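Local coordinates for protein redox-sensing transcriptional repressor Rex (PDB 2DT5) that probably represses transcription as a DNA-binding homodimer that responds to the cellular NADH/NAD(+) redox state, at residues 157-171 with 176-189. The protein carries 1 engineered substitution. Residues are numbered along the deposited sequence; the frame is centred on the assembly and turned at random.
Sequences ADLLVAAGIKGILNF and LEVPKEVAVENVDF. With NAD (nicotinamide-adenine-dinucleotide), chain L.
Val187 CG2 sits over the centre of one face of the Phe171 ring, 3.7 Å from its centroid, while Phe189 CZ meets the ring at its edge, in plane. The two phenylalanines form an offset edge-to-face pair, planes 62° apart, with Phe171 CE2 3.7 Å from Phe189 CZ. Val187 packs against a face of both rings: its CG1, anti to the backbone N (chi1 -180°), covers a face of Phe189 near the rim, whereas CG2 serves Phe171 and also packs 3.6 Å from Leu169 CG. An alanine in place of Phe171 would probably leave Val187 CG2 without the ring it covers and the face of Phe189 without the ring edge directed at it. Preceding these residues, strands 167-170 and 183-186 run parallel, their backbone ladder ending where Val187 N donates to Asn170 O (2.8 Å). At the other end Val161 CG1 packs against Pro179 CG (3.8 Å), and the Val182 and Ile165 side chains cross at about a right angle, touching through CG1 and CG2. The NAD carboxamide N7N donates hydrogen bonds to Phe171 O and Val187 O, both 3.0 Å. Phe189 also packs on Val187 of the second subunit. A dinucleotide at the C-terminal edge of a parallel sheet is characteristic of the Rossmann fold, here forming the NAD pocket of Rex.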
ATOM      1  N   ALA B 157     -11.742 -16.001   8.510  1.00 31.39           N
ATOM      2  CA  ALA B 157     -10.330 -16.350   8.690  1.00 35.78           C
ATOM      3  C   ALA B 157     -10.207 -17.697   9.408  1.00 37.62           C
ATOM      4  O   ALA B 157      -9.371 -18.524   9.038  1.00 43.24           O
ATOM      5  CB  ALA B 157      -9.616 -15.262   9.488  1.00 26.08           C
ATOM      6  N   ASP B 158     -11.042 -17.907  10.431  1.00 38.87           N
ATOM      7  CA  ASP B 158     -11.042 -19.159  11.192  1.00 39.32           C
ATOM      8  C   ASP B 158     -11.302 -20.315  10.242  1.00 36.74           C
ATOM      9  O   ASP B 158     -10.632 -21.353  10.296  1.00 40.67           O
ATOM     10  CB  ASP B 158     -12.131 -19.118  12.264  1.00 44.67           C
ATOM     11  CG  ASP B 158     -11.834 -18.110  13.355  1.00 46.05           C
ATOM     12  OD1 ASP B 158     -12.772 -17.740  14.096  1.00 53.26           O
ATOM     13  OD2 ASP B 158     -10.661 -17.693  13.481  1.00 50.40           O
ATOM     14  N   LEU B 159     -12.277 -20.131   9.361  1.00 34.38           N
ATOM     15  CA  LEU B 159     -12.602 -21.150   8.377  1.00 32.64           C
ATOM     16  C   LEU B 159     -11.420 -21.414   7.442  1.00 35.42           C
ATOM     17  O   LEU B 159     -11.172 -22.554   7.048  1.00 37.28           O
ATOM     18  CB  LEU B 159     -13.823 -20.725   7.563  1.00 33.30           C
ATOM     19  CG  LEU B 159     -15.144 -20.734   8.342  1.00 44.54           C
ATOM     20  CD1 LEU B 159     -16.292 -20.192   7.474  1.00 42.12           C
ATOM     21  CD2 LEU B 159     -15.435 -22.169   8.792  1.00 41.97           C
ATOM     22  N   LEU B 160     -10.695 -20.354   7.084  1.00 36.77           N
ATOM     23  CA  LEU B 160      -9.538 -20.484   6.201  1.00 36.78           C
ATOM     24  C   LEU B 160      -8.431 -21.246   6.916  1.00 34.86           C
ATOM     25  O   LEU B 160      -7.807 -22.137   6.342  1.00 34.46           O
ATOM     26  CB  LEU B 160      -9.037 -19.097   5.753  1.00 26.50           C
ATOM     27  CG  LEU B 160      -9.860 -18.513   4.596  1.00 34.67           C
ATOM     28  CD1 LEU B 160      -9.581 -17.023   4.423  1.00 27.65           C
ATOM     29  CD2 LEU B 160      -9.535 -19.283   3.324  1.00 29.57           C
ATOM     30  N   VAL B 161      -8.187 -20.894   8.173  1.00 37.79           N
ATOM     31  CA  VAL B 161      -7.159 -21.586   8.939  1.00 35.38           C
ATOM     32  C   VAL B 161      -7.517 -23.069   8.984  1.00 37.52           C
ATOM     33  O   VAL B 161      -6.698 -23.931   8.668  1.00 38.99           O
ATOM     34  CB  VAL B 161      -7.078 -21.046  10.373  1.00 39.52           C
ATOM     35  CG1 VAL B 161      -6.120 -21.901  11.201  1.00 36.62           C
ATOM     36  CG2 VAL B 161      -6.620 -19.594  10.350  1.00 36.20           C
ATOM     37  N   ALA B 162      -8.759 -23.358   9.352  1.00 41.37           N
ATOM     38  CA  ALA B 162      -9.216 -24.738   9.445  1.00 40.16           C
ATOM     39  C   ALA B 162      -9.028 -25.507   8.145  1.00 45.31           C
ATOM     40  O   ALA B 162      -8.631 -26.676   8.163  1.00 47.04           O
ATOM     41  CB  ALA B 162     -10.685 -24.770   9.856  1.00 38.90           C
ATOM     42  N   ALA B 163      -9.310 -24.859   7.017  1.00 40.61           N
ATOM     43  CA  ALA B 163      -9.181 -25.524   5.722  1.00 37.00           C
ATOM     44  C   ALA B 163      -7.727 -25.727   5.298  1.00 36.32           C
ATOM     45  O   ALA B 163      -7.449 -26.465   4.354  1.00 41.66           O
ATOM     46  CB  ALA B 163      -9.938 -24.729   4.655  1.00 35.95           C
ATOM     47  N   GLY B 164      -6.802 -25.068   5.984  1.00 35.97           N
ATOM     48  CA  GLY B 164      -5.402 -25.226   5.639  1.00 38.21           C
ATOM     49  C   GLY B 164      -4.687 -24.074   4.942  1.00 39.01           C
ATOM     50  O   GLY B 164      -3.610 -24.285   4.368  1.00 38.84           O
ATOM     51  N   ILE B 165      -5.243 -22.865   4.989  1.00 36.49           N
ATOM     52  CA  ILE B 165      -4.598 -21.720   4.340  1.00 35.97           C
ATOM     53  C   ILE B 165      -3.217 -21.493   4.971  1.00 41.50           C
ATOM     54  O   ILE B 165      -3.003 -21.828   6.139  1.00 40.30           O
ATOM     55  CB  ILE B 165      -5.442 -20.428   4.498  1.00 36.11           C
ATOM     56  CG1 ILE B 165      -5.132 -19.440   3.362  1.00 36.23           C
ATOM     57  CG2 ILE B 165      -5.143 -19.773   5.838  1.00 37.30           C
ATOM     58  CD1 ILE B 165      -5.539 -19.938   1.988  1.00 28.81           C
ATOM     59  N   LYS B 166      -2.283 -20.929   4.202  1.00 37.57           N
ATOM     60  CA  LYS B 166      -0.942 -20.669   4.715  1.00 33.74           C
ATOM     61  C   LYS B 166      -0.737 -19.183   4.959  1.00 36.95           C
ATOM     62  O   LYS B 166       0.059 -18.782   5.809  1.00 35.81           O
ATOM     63  CB  LYS B 166       0.126 -21.194   3.743  1.00 31.69           C
ATOM     64  CG  LYS B 166       0.171 -22.714   3.643  1.00 39.75           C
ATOM     65  CD  LYS B 166       1.255 -23.181   2.695  1.00 37.17           C
ATOM     66  CE  LYS B 166       1.285 -24.711   2.592  1.00 45.54           C
ATOM     67  NZ  LYS B 166       2.236 -25.181   1.525  1.00 48.39           N
ATOM     68  N   GLY B 167      -1.461 -18.365   4.206  1.00 33.09           N
ATOM     69  CA  GLY B 167      -1.358 -16.930   4.370  1.00 33.44           C
ATOM     70  C   GLY B 167      -2.654 -16.238   3.982  1.00 30.81           C
ATOM     71  O   GLY B 167      -3.426 -16.739   3.163  1.00 36.25           O
ATOM     72  N   ILE B 168      -2.901 -15.083   4.583  1.00 32.76           N
ATOM     73  CA  ILE B 168      -4.101 -14.317   4.270  1.00 32.43           C
ATOM     74  C   ILE B 168      -3.744 -12.859   4.007  1.00 34.54           C
ATOM     75  O   ILE B 168      -3.123 -12.198   4.839  1.00 29.97           O
ATOM     76  CB  ILE B 168      -5.140 -14.325   5.430  1.00 27.25           C
ATOM     77  CG1 ILE B 168      -5.570 -15.757   5.772  1.00 33.03           C
ATOM     78  CG2 ILE B 168      -6.348 -13.487   5.053  1.00 27.86           C
ATOM     79  CD1 ILE B 168      -6.531 -15.844   6.937  1.00 33.17           C
ATOM     80  N   LEU B 169      -4.146 -12.376   2.848  1.00 28.34           N
ATOM     81  CA  LEU B 169      -3.996 -10.983   2.492  1.00 31.43           C
ATOM     82  C   LEU B 169      -5.348 -10.407   2.904  1.00 31.84           C
ATOM     83  O   LEU B 169      -6.355 -10.565   2.208  1.00 24.19           O
ATOM     84  CB  LEU B 169      -3.732 -10.769   1.008  1.00 30.41           C
ATOM     85  CG  LEU B 169      -3.324  -9.368   0.551  1.00 31.94           C
ATOM     86  CD1 LEU B 169      -1.987  -8.995   1.175  1.00 27.68           C
ATOM     87  CD2 LEU B 169      -3.256  -9.285  -0.974  1.00 26.69           C
ATOM     88  N   ASN B 170      -5.367  -9.743   4.054  1.00 27.11           N
ATOM     89  CA  ASN B 170      -6.580  -9.224   4.675  1.00 30.26           C
ATOM     90  C   ASN B 170      -6.953  -7.813   4.271  1.00 28.91           C
ATOM     91  O   ASN B 170      -6.233  -6.866   4.589  1.00 29.51           O
ATOM     92  CB  ASN B 170      -6.408  -9.267   6.195  1.00 22.37           C
ATOM     93  CG  ASN B 170      -7.582  -8.663   6.923  1.00 31.78           C
ATOM     94  OD1 ASN B 170      -7.420  -7.944   7.918  1.00 32.15           O
ATOM     95  ND2 ASN B 170      -8.779  -8.953   6.434  1.00 25.01           N
ATOM     96  N   PHE B 171      -8.062  -7.652   3.553  1.00 31.00           N
ATOM     97  CA  PHE B 171      -8.502  -6.311   3.169  1.00 30.72           C
ATOM     98  C   PHE B 171      -9.492  -5.727   4.177  1.00 29.44           C
ATOM     99  O   PHE B 171      -9.681  -4.509   4.227  1.00 28.60           O
ATOM    100  CB  PHE B 171      -9.153  -6.316   1.786  1.00 26.01           C
ATOM    101  CG  PHE B 171      -8.205  -6.661   0.663  1.00 27.61           C
ATOM    102  CD1 PHE B 171      -7.776  -7.973   0.475  1.00 23.67           C
ATOM    103  CD2 PHE B 171      -7.727  -5.664  -0.184  1.00 27.61           C
ATOM    104  CE1 PHE B 171      -6.880  -8.298  -0.545  1.00 27.44           C
ATOM    105  CE2 PHE B 171      -6.824  -5.969  -1.217  1.00 27.22           C
ATOM    106  CZ  PHE B 171      -6.401  -7.285  -1.397  1.00 30.50           C
ATOM    107  N   LEU B 176      -6.972  -9.611  12.472  1.00 35.72           N
ATOM    108  CA  LEU B 176      -7.361 -11.002  12.589  1.00 35.81           C
ATOM    109  C   LEU B 176      -6.593 -11.738  13.672  1.00 43.77           C
ATOM    110  O   LEU B 176      -5.491 -11.352  14.050  1.00 43.45           O
ATOM    111  CB  LEU B 176      -7.149 -11.721  11.255  1.00 32.36           C
ATOM    112  CG  LEU B 176      -7.805 -11.084  10.018  1.00 33.37           C
ATOM    113  CD1 LEU B 176      -7.441 -11.906   8.802  1.00 32.05           C
ATOM    114  CD2 LEU B 176      -9.323 -11.013  10.181  1.00 32.13           C
ATOM    115  N   GLU B 177      -7.210 -12.809  14.154  1.00 46.83           N
ATOM    116  CA  GLU B 177      -6.649 -13.682  15.170  1.00 49.89           C
ATOM    117  C   GLU B 177      -6.386 -14.982  14.450  1.00 43.75           C
ATOM    118  O   GLU B 177      -7.329 -15.658  14.040  1.00 43.42           O
ATOM    119  CB  GLU B 177      -7.671 -13.935  16.277  1.00 55.14           C
ATOM    120  CG  GLU B 177      -7.970 -12.736  17.133  1.00 68.70           C
ATOM    121  CD  GLU B 177      -6.791 -12.356  17.993  1.00 77.12           C
ATOM    122  OE1 GLU B 177      -5.773 -11.896  17.434  1.00 83.68           O
ATOM    123  OE2 GLU B 177      -6.876 -12.534  19.227  1.00 82.93           O
ATOM    124  N   VAL B 178      -5.117 -15.334  14.291  1.00 39.59           N
ATOM    125  CA  VAL B 178      -4.768 -16.569  13.604  1.00 40.99           C
ATOM    126  C   VAL B 178      -3.500 -17.149  14.235  1.00 40.83           C
ATOM    127  O   VAL B 178      -2.692 -16.415  14.795  1.00 42.36           O
ATOM    128  CB  VAL B 178      -4.502 -16.313  12.078  1.00 44.94           C
ATOM    129  CG1 VAL B 178      -5.676 -15.549  11.439  1.00 38.74           C
ATOM    130  CG2 VAL B 178      -3.201 -15.534  11.896  1.00 35.97           C
ATOM    131  N   PRO B 179      -3.323 -18.478  14.172  1.00 41.80           N
ATOM    132  CA  PRO B 179      -2.118 -19.077  14.754  1.00 44.16           C
ATOM    133  C   PRO B 179      -0.855 -18.550  14.071  1.00 47.18           C
ATOM    134  O   PRO B 179      -0.864 -18.239  12.876  1.00 44.14           O
ATOM    135  CB  PRO B 179      -2.332 -20.577  14.537  1.00 48.39           C
ATOM    136  CG  PRO B 179      -3.302 -20.647  13.375  1.00 46.69           C
ATOM    137  CD  PRO B 179      -4.244 -19.519  13.684  1.00 45.09           C
ATOM    138  N   LYS B 180       0.229 -18.445  14.829  1.00 49.40           N
ATOM    139  CA  LYS B 180       1.471 -17.929  14.287  1.00 51.58           C
ATOM    140  C   LYS B 180       1.947 -18.668  13.037  1.00 47.80           C
ATOM    141  O   LYS B 180       2.783 -18.167  12.294  1.00 47.67           O
ATOM    142  CB  LYS B 180       2.553 -17.936  15.368  1.00 55.99           C
ATOM    143  CG  LYS B 180       2.679 -19.237  16.145  1.00 71.82           C
ATOM    144  CD  LYS B 180       3.726 -19.114  17.261  1.00 75.66           C
ATOM    145  CE  LYS B 180       3.817 -20.387  18.103  1.00 80.83           C
ATOM    146  NZ  LYS B 180       2.559 -20.665  18.864  1.00 83.04           N
ATOM    147  N   GLU B 181       1.390 -19.846  12.795  1.00 46.66           N
ATOM    148  CA  GLU B 181       1.762 -20.647  11.637  1.00 46.10           C
ATOM    149  C   GLU B 181       1.223 -20.061  10.328  1.00 45.35           C
ATOM    150  O   GLU B 181       1.715 -20.381   9.254  1.00 43.55           O
ATOM    151  CB  GLU B 181       1.226 -22.077  11.784  1.00 50.93           C
ATOM    152  CG  GLU B 181       1.787 -22.871  12.963  1.00 65.05           C
ATOM    153  CD  GLU B 181       1.518 -22.212  14.303  1.00 64.27           C
ATOM    154  OE1 GLU B 181       0.341 -21.897  14.584  1.00 65.26           O
ATOM    155  OE2 GLU B 181       2.486 -22.014  15.071  1.00 68.72           O
ATOM    156  N   VAL B 182       0.206 -19.214  10.428  1.00 41.66           N
ATOM    157  CA  VAL B 182      -0.422 -18.603   9.257  1.00 41.81           C
ATOM    158  C   VAL B 182      -0.022 -17.139   9.138  1.00 39.16           C
ATOM    159  O   VAL B 182      -0.314 -16.342  10.025  1.00 38.60           O
ATOM    160  CB  VAL B 182      -1.957 -18.689   9.370  1.00 39.70           C
ATOM    161  CG1 VAL B 182      -2.621 -17.933   8.234  1.00 36.69           C
ATOM    162  CG2 VAL B 182      -2.378 -20.149   9.375  1.00 36.33           C
ATOM    163  N   ALA B 183       0.646 -16.789   8.043  1.00 34.85           N
ATOM    164  CA  ALA B 183       1.068 -15.406   7.835  1.00 34.80           C
ATOM    165  C   ALA B 183      -0.129 -14.516   7.492  1.00 30.19           C
ATOM    166  O   ALA B 183      -1.106 -14.970   6.886  1.00 31.60           O
ATOM    167  CB  ALA B 183       2.113 -15.339   6.720  1.00 34.22           C
ATOM    168  N   VAL B 184      -0.056 -13.255   7.895  1.00 30.71           N
ATOM    169  CA  VAL B 184      -1.130 -12.310   7.622  1.00 32.09           C
ATOM    170  C   VAL B 184      -0.560 -10.937   7.277  1.00 34.02           C
ATOM    171  O   VAL B 184       0.369 -10.453   7.927  1.00 30.01           O
ATOM    172  CB  VAL B 184      -2.092 -12.147   8.843  1.00 34.25           C
ATOM    173  CG1 VAL B 184      -3.230 -11.191   8.495  1.00 33.14           C
ATOM    174  CG2 VAL B 184      -2.672 -13.495   9.241  1.00 35.67           C
ATOM    175  N   GLU B 185      -1.127 -10.334   6.236  1.00 32.91           N
ATOM    176  CA  GLU B 185      -0.748  -8.998   5.770  1.00 32.97           C
ATOM    177  C   GLU B 185      -2.051  -8.266   5.539  1.00 29.97           C
ATOM    178  O   GLU B 185      -2.930  -8.768   4.833  1.00 28.64           O
ATOM    179  CB  GLU B 185       0.020  -9.066   4.449  1.00 30.28           C
ATOM    180  CG  GLU B 185       1.441  -9.582   4.589  1.00 38.98           C
ATOM    181  CD  GLU B 185       2.384  -8.521   5.159  1.00 47.53           C
ATOM    182  OE1 GLU B 185       3.286  -8.882   5.952  1.00 37.30           O
ATOM    183  OE2 GLU B 185       2.224  -7.332   4.797  1.00 39.35           O
ATOM    184  N   ASN B 186      -2.180  -7.098   6.156  1.00 27.83           N
ATOM    185  CA  ASN B 186      -3.372  -6.277   6.016  1.00 32.03           C
ATOM    186  C   ASN B 186      -3.150  -5.230   4.938  1.00 33.58           C
ATOM    187  O   ASN B 186      -2.081  -4.616   4.857  1.00 33.10           O
ATOM    188  CB  ASN B 186      -3.690  -5.596   7.340  1.00 33.83           C
ATOM    189  CG  ASN B 186      -3.856  -6.591   8.459  1.00 30.55           C
ATOM    190  OD1 ASN B 186      -4.676  -7.490   8.371  1.00 28.54           O
ATOM    191  ND2 ASN B 186      -3.060  -6.447   9.507  1.00 38.49           N
ATOM    192  N   VAL B 187      -4.154  -5.034   4.098  1.00 31.22           N
ATOM    193  CA  VAL B 187      -4.037  -4.056   3.028  1.00 26.22           C
ATOM    194  C   VAL B 187      -4.715  -2.770   3.453  1.00 27.81           C
ATOM    195  O   VAL B 187      -5.715  -2.789   4.166  1.00 26.23           O
ATOM    196  CB  VAL B 187      -4.746  -4.540   1.727  1.00 31.79           C
ATOM    197  CG1 VAL B 187      -4.593  -3.475   0.623  1.00 33.65           C
ATOM    198  CG2 VAL B 187      -4.184  -5.900   1.289  1.00 28.79           C
ATOM    199  N   ASP B 188      -4.155  -1.646   3.034  1.00 29.98           N
ATOM    200  CA  ASP B 188      -4.778  -0.358   3.320  1.00 34.75           C
ATOM    201  C   ASP B 188      -4.619   0.451   2.050  1.00 32.23           C
ATOM    202  O   ASP B 188      -3.581   1.040   1.817  1.00 29.88           O
ATOM    203  CB  ASP B 188      -4.095   0.339   4.497  1.00 42.09           C
ATOM    204  CG  ASP B 188      -4.582   1.756   4.687  1.00 40.96           C
ATOM    205  OD1 ASP B 188      -5.767   2.029   4.394  1.00 46.51           O
ATOM    206  OD2 ASP B 188      -3.778   2.596   5.137  1.00 54.92           O
ATOM    207  N   PHE B 189      -5.649   0.426   1.210  1.00 30.81           N
ATOM    208  CA  PHE B 189      -5.643   1.127  -0.067  1.00 34.89           C
ATOM    209  C   PHE B 189      -5.624   2.632   0.087  1.00 37.10           C
ATOM    210  O   PHE B 189      -5.412   3.345  -0.880  1.00 35.98           O
ATOM    211  CB  PHE B 189      -6.873   0.719  -0.896  1.00 32.98           C
ATOM    212  CG  PHE B 189      -6.680  -0.537  -1.692  1.00 31.26           C
ATOM    213  CD1 PHE B 189      -7.766  -1.282  -2.106  1.00 30.68           C
ATOM    214  CD2 PHE B 189      -5.404  -0.963  -2.047  1.00 32.83           C
ATOM    215  CE1 PHE B 189      -7.594  -2.440  -2.866  1.00 36.78           C
ATOM    216  CE2 PHE B 189      -5.220  -2.112  -2.805  1.00 34.01           C
ATOM    217  CZ  PHE B 189      -6.319  -2.855  -3.216  1.00 31.93           C
TER
HETATM  218  PA  NAD L 302     -19.618  -6.155  -0.172  1.00 32.75           P
HETATM  219  O1A NAD L 302     -19.885  -5.632  -1.547  1.00 31.61           O
HETATM  220  O2A NAD L 302     -20.670  -6.023   0.886  1.00 36.83           O
HETATM  221  O5B NAD L 302     -19.213  -7.647  -0.376  1.00 26.24           O
HETATM  222  C5B NAD L 302     -18.886  -8.533   0.724  1.00 29.88           C
HETATM  223  C4B NAD L 302     -19.125  -9.933   0.219  1.00 29.10           C
HETATM  224  O4B NAD L 302     -18.752 -10.786   1.351  1.00 34.36           O
HETATM  225  C3B NAD L 302     -20.625 -10.335  -0.069  1.00 34.27           C
HETATM  226  O3B NAD L 302     -20.731 -10.856  -1.431  1.00 26.39           O
HETATM  227  C2B NAD L 302     -20.973 -11.389   0.980  1.00 33.57           C
HETATM  228  O2B NAD L 302     -21.908 -12.341   0.640  1.00 34.61           O
HETATM  229  C1B NAD L 302     -19.574 -11.924   1.270  1.00 35.22           C
HETATM  230  N9A NAD L 302     -19.451 -12.570   2.549  1.00 35.39           N
HETATM  231  C8A NAD L 302     -19.910 -12.262   3.838  1.00 30.48           C
HETATM  232  N7A NAD L 302     -19.546 -13.153   4.743  1.00 31.22           N
HETATM  233  C5A NAD L 302     -18.831 -14.103   4.108  1.00 35.11           C
HETATM  234  C6A NAD L 302     -18.162 -15.332   4.559  1.00 44.14           C
HETATM  235  N6A NAD L 302     -18.177 -15.727   5.813  1.00 44.72           N
HETATM  236  N1A NAD L 302     -17.510 -16.050   3.552  1.00 40.14           N
HETATM  237  C2A NAD L 302     -17.458 -15.703   2.249  1.00 38.09           C
HETATM  238  N3A NAD L 302     -18.080 -14.541   1.772  1.00 36.20           N
HETATM  239  C4A NAD L 302     -18.758 -13.775   2.733  1.00 32.86           C
HETATM  240  O3  NAD L 302     -18.292  -5.462   0.403  1.00 31.69           O
HETATM  241  PN  NAD L 302     -17.066  -4.654  -0.348  1.00 29.21           P
HETATM  242  O1N NAD L 302     -17.460  -3.246  -0.537  1.00 29.94           O
HETATM  243  O2N NAD L 302     -16.698  -5.482  -1.535  1.00 27.42           O
HETATM  244  O5D NAD L 302     -15.948  -4.700   0.818  1.00 30.93           O
HETATM  245  C5D NAD L 302     -15.358  -5.972   1.223  1.00 25.21           C
HETATM  246  C4D NAD L 302     -14.368  -5.732   2.299  1.00 29.45           C
HETATM  247  O4D NAD L 302     -13.278  -4.837   1.768  1.00 28.36           O
HETATM  248  C3D NAD L 302     -14.930  -4.950   3.560  1.00 27.44           C
HETATM  249  O3D NAD L 302     -14.344  -5.474   4.772  1.00 34.58           O
HETATM  250  C2D NAD L 302     -14.445  -3.535   3.304  1.00 24.07           C
HETATM  251  O2D NAD L 302     -14.453  -2.709   4.420  1.00 30.78           O
HETATM  252  C1D NAD L 302     -13.014  -3.822   2.723  1.00 29.64           C
HETATM  253  N1N NAD L 302     -12.422  -2.587   2.145  1.00 31.73           N
HETATM  254  C2N NAD L 302     -11.005  -2.504   2.240  1.00 32.70           C
HETATM  255  C3N NAD L 302     -10.281  -1.677   1.501  1.00 28.93           C
HETATM  256  C7N NAD L 302      -8.795  -1.613   1.690  1.00 32.65           C
HETATM  257  O7N NAD L 302      -8.179  -0.659   1.166  1.00 29.94           O
HETATM  258  N7N NAD L 302      -8.196  -2.547   2.450  1.00 27.50           N
HETATM  259  C4N NAD L 302     -10.935  -0.765   0.467  1.00 31.92           C
HETATM  260  C5N NAD L 302     -12.169  -1.461  -0.077  1.00 33.45           C
HETATM  261  C6N NAD L 302     -13.003  -2.059   0.897  1.00 29.77           C
HETATM  262  O   HOH W   1      -6.761  -4.599   6.188  1.00 25.86           O
HETATM  263  O   HOH W   2      -8.444  -2.119   5.990  1.00 38.87           O